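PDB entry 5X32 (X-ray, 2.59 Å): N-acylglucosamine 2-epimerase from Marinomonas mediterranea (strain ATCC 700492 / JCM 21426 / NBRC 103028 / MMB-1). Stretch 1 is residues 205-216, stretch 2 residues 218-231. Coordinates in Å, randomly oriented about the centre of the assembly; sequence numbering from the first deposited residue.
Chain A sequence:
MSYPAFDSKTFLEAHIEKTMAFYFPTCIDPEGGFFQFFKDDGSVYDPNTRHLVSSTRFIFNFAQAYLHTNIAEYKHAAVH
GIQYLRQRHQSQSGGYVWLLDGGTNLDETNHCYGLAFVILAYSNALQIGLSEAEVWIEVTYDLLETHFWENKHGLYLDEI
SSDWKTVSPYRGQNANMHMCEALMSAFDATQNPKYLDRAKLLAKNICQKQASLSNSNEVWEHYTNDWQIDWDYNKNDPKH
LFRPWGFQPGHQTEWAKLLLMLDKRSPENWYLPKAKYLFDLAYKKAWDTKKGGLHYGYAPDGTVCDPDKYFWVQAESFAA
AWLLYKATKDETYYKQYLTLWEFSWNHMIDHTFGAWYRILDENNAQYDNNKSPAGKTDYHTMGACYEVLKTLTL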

# COMPACT_ATOMS: atom_id res chain seq x y z
N ASN A 205 17.54 -6.37 -1.03
CA ASN A 205 17.55 -6.88 -2.40
C ASN A 205 16.92 -5.99 -3.45
O ASN A 205 17.37 -5.96 -4.60
CB ASN A 205 16.91 -8.25 -2.43
CG ASN A 205 17.89 -9.30 -2.02
OD1 ASN A 205 19.05 -9.23 -2.43
ND2 ASN A 205 17.46 -10.26 -1.20
N ILE A 206 15.90 -5.23 -3.04
CA ILE A 206 15.21 -4.37 -3.98
C ILE A 206 15.91 -3.02 -4.00
O ILE A 206 16.29 -2.51 -5.07
CB ILE A 206 13.72 -4.22 -3.61
CG1 ILE A 206 13.01 -5.57 -3.75
CG2 ILE A 206 13.06 -3.20 -4.50
CD1 ILE A 206 12.94 -6.04 -5.18
N CYS A 207 16.12 -2.46 -2.81
CA CYS A 207 16.69 -1.13 -2.70
C CYS A 207 18.20 -1.04 -2.93
O CYS A 207 18.69 0.02 -3.26
CB CYS A 207 16.37 -0.55 -1.33
SG CYS A 207 14.65 -0.16 -1.15
N GLN A 208 18.93 -2.14 -2.77
CA GLN A 208 20.34 -2.11 -3.13
C GLN A 208 20.61 -2.87 -4.41
O GLN A 208 20.94 -2.26 -5.43
CB GLN A 208 21.20 -2.64 -2.00
CG GLN A 208 21.41 -1.56 -1.00
CD GLN A 208 22.47 -1.85 0.03
OE1 GLN A 208 22.63 -2.97 0.47
NE2 GLN A 208 23.22 -0.81 0.43
N LYS A 209 20.43 -4.19 -4.38
CA LYS A 209 20.83 -5.01 -5.51
C LYS A 209 20.04 -4.66 -6.76
O LYS A 209 20.62 -4.22 -7.75
CB LYS A 209 20.66 -6.49 -5.24
CG LYS A 209 21.05 -7.30 -6.47
CD LYS A 209 21.17 -8.78 -6.15
CE LYS A 209 19.86 -9.37 -5.61
NZ LYS A 209 19.61 -10.75 -6.12
N GLN A 210 18.72 -4.84 -6.72
CA GLN A 210 17.92 -4.57 -7.91
C GLN A 210 17.98 -3.11 -8.35
O GLN A 210 17.88 -2.82 -9.55
CB GLN A 210 16.47 -5.00 -7.70
CG GLN A 210 16.33 -6.49 -7.52
CD GLN A 210 17.05 -7.26 -8.60
OE1 GLN A 210 17.91 -8.08 -8.31
NE2 GLN A 210 16.70 -7.01 -9.85
N ALA A 211 18.13 -2.19 -7.40
CA ALA A 211 18.25 -0.78 -7.73
C ALA A 211 19.51 -0.46 -8.53
O ALA A 211 19.46 0.31 -9.49
CB ALA A 211 18.20 0.06 -6.46
N SER A 212 20.63 -1.08 -8.16
CA SER A 212 21.93 -0.81 -8.80
C SER A 212 21.91 -1.04 -10.30
O SER A 212 22.72 -0.48 -11.03
CB SER A 212 23.03 -1.69 -8.20
OG SER A 212 23.26 -1.41 -6.83
N LEU A 213 20.95 -1.86 -10.74
CA LEU A 213 20.83 -2.24 -12.14
C LEU A 213 20.36 -1.10 -12.98
O LEU A 213 20.34 -1.20 -14.21
CB LEU A 213 19.85 -3.40 -12.28
CG LEU A 213 20.32 -4.68 -11.59
CD1 LEU A 213 19.24 -5.74 -11.63
CD2 LEU A 213 21.59 -5.16 -12.28
N SER A 214 19.89 -0.05 -12.33
CA SER A 214 19.53 1.14 -13.06
C SER A 214 20.57 2.25 -12.94
O SER A 214 21.21 2.46 -11.87
CB SER A 214 18.15 1.65 -12.60
OG SER A 214 18.26 2.67 -11.62
N ASN A 215 20.64 3.00 -14.03
CA ASN A 215 21.38 4.26 -14.16
C ASN A 215 21.31 5.16 -12.92
O ASN A 215 22.34 5.45 -12.28
CB ASN A 215 20.76 4.98 -15.37
CG ASN A 215 21.16 4.36 -16.71
OD1 ASN A 215 20.33 3.84 -17.46
ND2 ASN A 215 22.41 4.61 -17.11
N SER A 216 20.08 5.53 -12.56
CA SER A 216 19.82 6.50 -11.50
C SER A 216 19.87 5.85 -10.11
O SER A 216 19.82 6.54 -9.08
CB SER A 216 18.46 7.17 -11.71
OG SER A 216 17.45 6.19 -11.94
N GLU A 218 17.50 4.05 -9.02
CA GLU A 218 16.12 4.05 -8.53
C GLU A 218 15.48 2.67 -8.79
O GLU A 218 15.89 1.94 -9.69
CB GLU A 218 15.31 5.14 -9.23
CG GLU A 218 15.81 6.55 -9.00
CD GLU A 218 15.08 7.58 -9.87
OE1 GLU A 218 15.47 7.77 -11.05
OE2 GLU A 218 14.12 8.20 -9.37
N VAL A 219 14.44 2.33 -8.02
CA VAL A 219 13.80 1.03 -8.21
C VAL A 219 12.90 0.98 -9.44
O VAL A 219 11.95 1.74 -9.55
CB VAL A 219 12.98 0.62 -7.01
CG1 VAL A 219 12.62 -0.83 -7.12
CG2 VAL A 219 13.78 0.89 -5.74
N TRP A 220 13.24 0.09 -10.36
CA TRP A 220 12.53 -0.12 -11.60
C TRP A 220 11.46 -1.20 -11.35
O TRP A 220 11.62 -2.03 -10.46
CB TRP A 220 13.52 -0.53 -12.69
CG TRP A 220 12.97 -0.68 -14.07
CD1 TRP A 220 12.66 -1.85 -14.71
CD2 TRP A 220 12.71 0.37 -15.01
NE1 TRP A 220 12.19 -1.59 -15.97
CE2 TRP A 220 12.21 -0.23 -16.18
CE3 TRP A 220 12.83 1.76 -14.96
CZ2 TRP A 220 11.84 0.51 -17.30
CZ3 TRP A 220 12.46 2.50 -16.06
CH2 TRP A 220 11.97 1.87 -17.22
N GLU A 221 10.37 -1.18 -12.11
CA GLU A 221 9.24 -2.04 -11.78
C GLU A 221 9.42 -3.48 -12.27
O GLU A 221 9.13 -4.45 -11.56
CB GLU A 221 7.92 -1.48 -12.34
CG GLU A 221 7.47 -0.10 -11.83
CD GLU A 221 7.09 -0.11 -10.35
OE1 GLU A 221 6.66 -1.17 -9.84
OE2 GLU A 221 7.11 0.96 -9.71
N HIS A 222 9.91 -3.59 -13.50
CA HIS A 222 9.83 -4.84 -14.25
C HIS A 222 11.16 -5.56 -14.49
O HIS A 222 12.12 -4.99 -15.04
CB HIS A 222 9.14 -4.55 -15.58
CG HIS A 222 7.89 -3.73 -15.43
ND1 HIS A 222 6.69 -4.29 -15.05
CD2 HIS A 222 7.67 -2.41 -15.59
CE1 HIS A 222 5.77 -3.34 -14.99
NE2 HIS A 222 6.33 -2.19 -15.30
N TYR A 223 11.20 -6.83 -14.12
CA TYR A 223 12.40 -7.64 -14.24
C TYR A 223 12.11 -8.98 -14.89
O TYR A 223 11.00 -9.53 -14.75
CB TYR A 223 13.07 -7.86 -12.88
CG TYR A 223 13.39 -6.58 -12.13
CD1 TYR A 223 12.44 -5.98 -11.31
CD2 TYR A 223 14.62 -5.96 -12.27
CE1 TYR A 223 12.71 -4.82 -10.63
CE2 TYR A 223 14.90 -4.78 -11.58
CZ TYR A 223 13.94 -4.22 -10.77
OH TYR A 223 14.19 -3.06 -10.09
N THR A 224 13.10 -9.50 -15.61
CA THR A 224 13.03 -10.82 -16.23
C THR A 224 13.16 -11.89 -15.16
O THR A 224 13.52 -11.57 -14.03
CB THR A 224 14.11 -10.99 -17.31
OG1 THR A 224 15.41 -11.11 -16.69
CG2 THR A 224 14.11 -9.77 -18.24
N ASN A 225 12.88 -13.14 -15.50
CA ASN A 225 13.00 -14.22 -14.52
C ASN A 225 14.45 -14.45 -14.07
O ASN A 225 14.68 -15.24 -13.16
CB ASN A 225 12.38 -15.53 -15.02
CG ASN A 225 12.88 -15.94 -16.38
OD1 ASN A 225 13.15 -15.09 -17.24
ND2 ASN A 225 12.98 -17.25 -16.60
N ASP A 226 15.40 -13.74 -14.69
CA ASP A 226 16.78 -13.69 -14.20
C ASP A 226 16.92 -12.68 -13.08
O ASP A 226 17.91 -12.68 -12.36
CB ASP A 226 17.74 -13.20 -15.29
CG ASP A 226 17.84 -14.12 -16.48
OD1 ASP A 226 17.50 -15.31 -16.34
OD2 ASP A 226 18.27 -13.61 -17.55
N TRP A 227 15.89 -11.85 -12.94
CA TRP A 227 15.92 -10.63 -12.12
C TRP A 227 16.91 -9.64 -12.73
O TRP A 227 17.52 -8.83 -12.03
CB TRP A 227 16.23 -10.92 -10.65
CG TRP A 227 15.03 -11.39 -9.87
CD1 TRP A 227 14.78 -12.66 -9.46
CD2 TRP A 227 13.93 -10.59 -9.42
NE1 TRP A 227 13.59 -12.70 -8.76
CE2 TRP A 227 13.05 -11.44 -8.73
CE3 TRP A 227 13.61 -9.23 -9.52
CZ2 TRP A 227 11.87 -10.98 -8.15
CZ3 TRP A 227 12.43 -8.77 -8.95
CH2 TRP A 227 11.58 -9.65 -8.27
N GLN A 228 17.06 -9.72 -14.05
CA GLN A 228 17.71 -8.66 -14.82
C GLN A 228 16.66 -7.65 -15.27
O GLN A 228 15.49 -7.98 -15.39
CB GLN A 228 18.45 -9.23 -16.04
CG GLN A 228 19.74 -10.00 -15.71
CD GLN A 228 20.79 -9.13 -14.99
OE1 GLN A 228 21.02 -9.28 -13.78
NE2 GLN A 228 21.41 -8.21 -15.73
N ILE A 229 17.07 -6.42 -15.54
CA ILE A 229 16.08 -5.40 -15.88
C ILE A 229 15.48 -5.61 -17.26
O ILE A 229 16.19 -5.70 -18.26
CB ILE A 229 16.66 -3.99 -15.79
CG1 ILE A 229 16.75 -3.55 -14.33
CG2 ILE A 229 15.76 -2.99 -16.53
CD1 ILE A 229 16.86 -2.04 -14.15
N ASP A 230 14.15 -5.67 -17.27
CA ASP A 230 13.36 -5.65 -18.50
C ASP A 230 13.05 -4.21 -18.90
O ASP A 230 12.21 -3.56 -18.27
CB ASP A 230 12.06 -6.44 -18.29
CG ASP A 230 11.33 -6.70 -19.60
OD1 ASP A 230 11.64 -6.03 -20.62
OD2 ASP A 230 10.43 -7.58 -19.61
N TRP A 231 13.74 -3.71 -19.92
CA TRP A 231 13.41 -2.39 -20.45
C TRP A 231 12.16 -2.43 -21.32
O TRP A 231 12.17 -1.98 -22.47
CB TRP A 231 14.60 -1.82 -21.25
CG TRP A 231 15.84 -1.66 -20.42
CD1 TRP A 231 16.98 -2.40 -20.51
CD2 TRP A 231 16.05 -0.71 -19.36
NE1 TRP A 231 17.90 -1.96 -19.58
CE2 TRP A 231 17.35 -0.93 -18.86
CE3 TRP A 231 15.27 0.30 -18.78
CZ2 TRP A 231 17.89 -0.18 -17.81
CZ3 TRP A 231 15.81 1.05 -17.74
CH2 TRP A 231 17.11 0.81 -17.27

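A helix that runs out into a loop often holds the segment that follows it with a few polar side chains and a narrow apolar seam, and residues 205-216 and 218-231 of this epimerase illustrate the arrangement well.

The hydrogen bonds come first. Gln210, whose CA-to-CB bond points toward the second stretch, reaches across with NE2 and donates to the backbone O of Trp227 at 3.0 Å. The N-H...O angle of 162° is close to linear, as expected of a well-formed bond. Its acceptor belongs to the last residue of the type I turn from Thr224 to Trp227, so the helix side chain grips the main chain where that turn closes. Two serines beyond the helix supply the other bonds, and both go to Glu218. The hydroxyl OG of Ser214 donates to the backbone O of Glu218 at 3.1 Å, while Ser216 OG donates to the carboxylate atom OE1 of Glu218 at 2.7 Å. Glu218 is thus held through main chain and side chain alike, and both of its carboxylate oxygens find further partners elsewhere in the structure.

Three apolar side-chain contacts accompany these bonds. Ile206 places CG2 3.6 Å from CG1 of Val219, near the point where the backbones converge, with the CA atoms of Ala211 and Val219 4.8 Å apart. Farther along, Leu213 packs its CB 3.7 Å from CG1 of Ile229; both residues direct their CA-to-CB bonds toward the opposing stretch. The CD1 of Leu213 also lies 4.4 Å from CE2 of Tyr223, a looser approach.

Aromatic rings border the polar anchor. Gln210 NE2 sits 3.3 Å from CE2 of Tyr223 and 3.8 Å from CE3 of Trp227, approaching each ring obliquely. The amide that bonds the turn is therefore also packed against aromatic carbon, combining directional bonding with close packing.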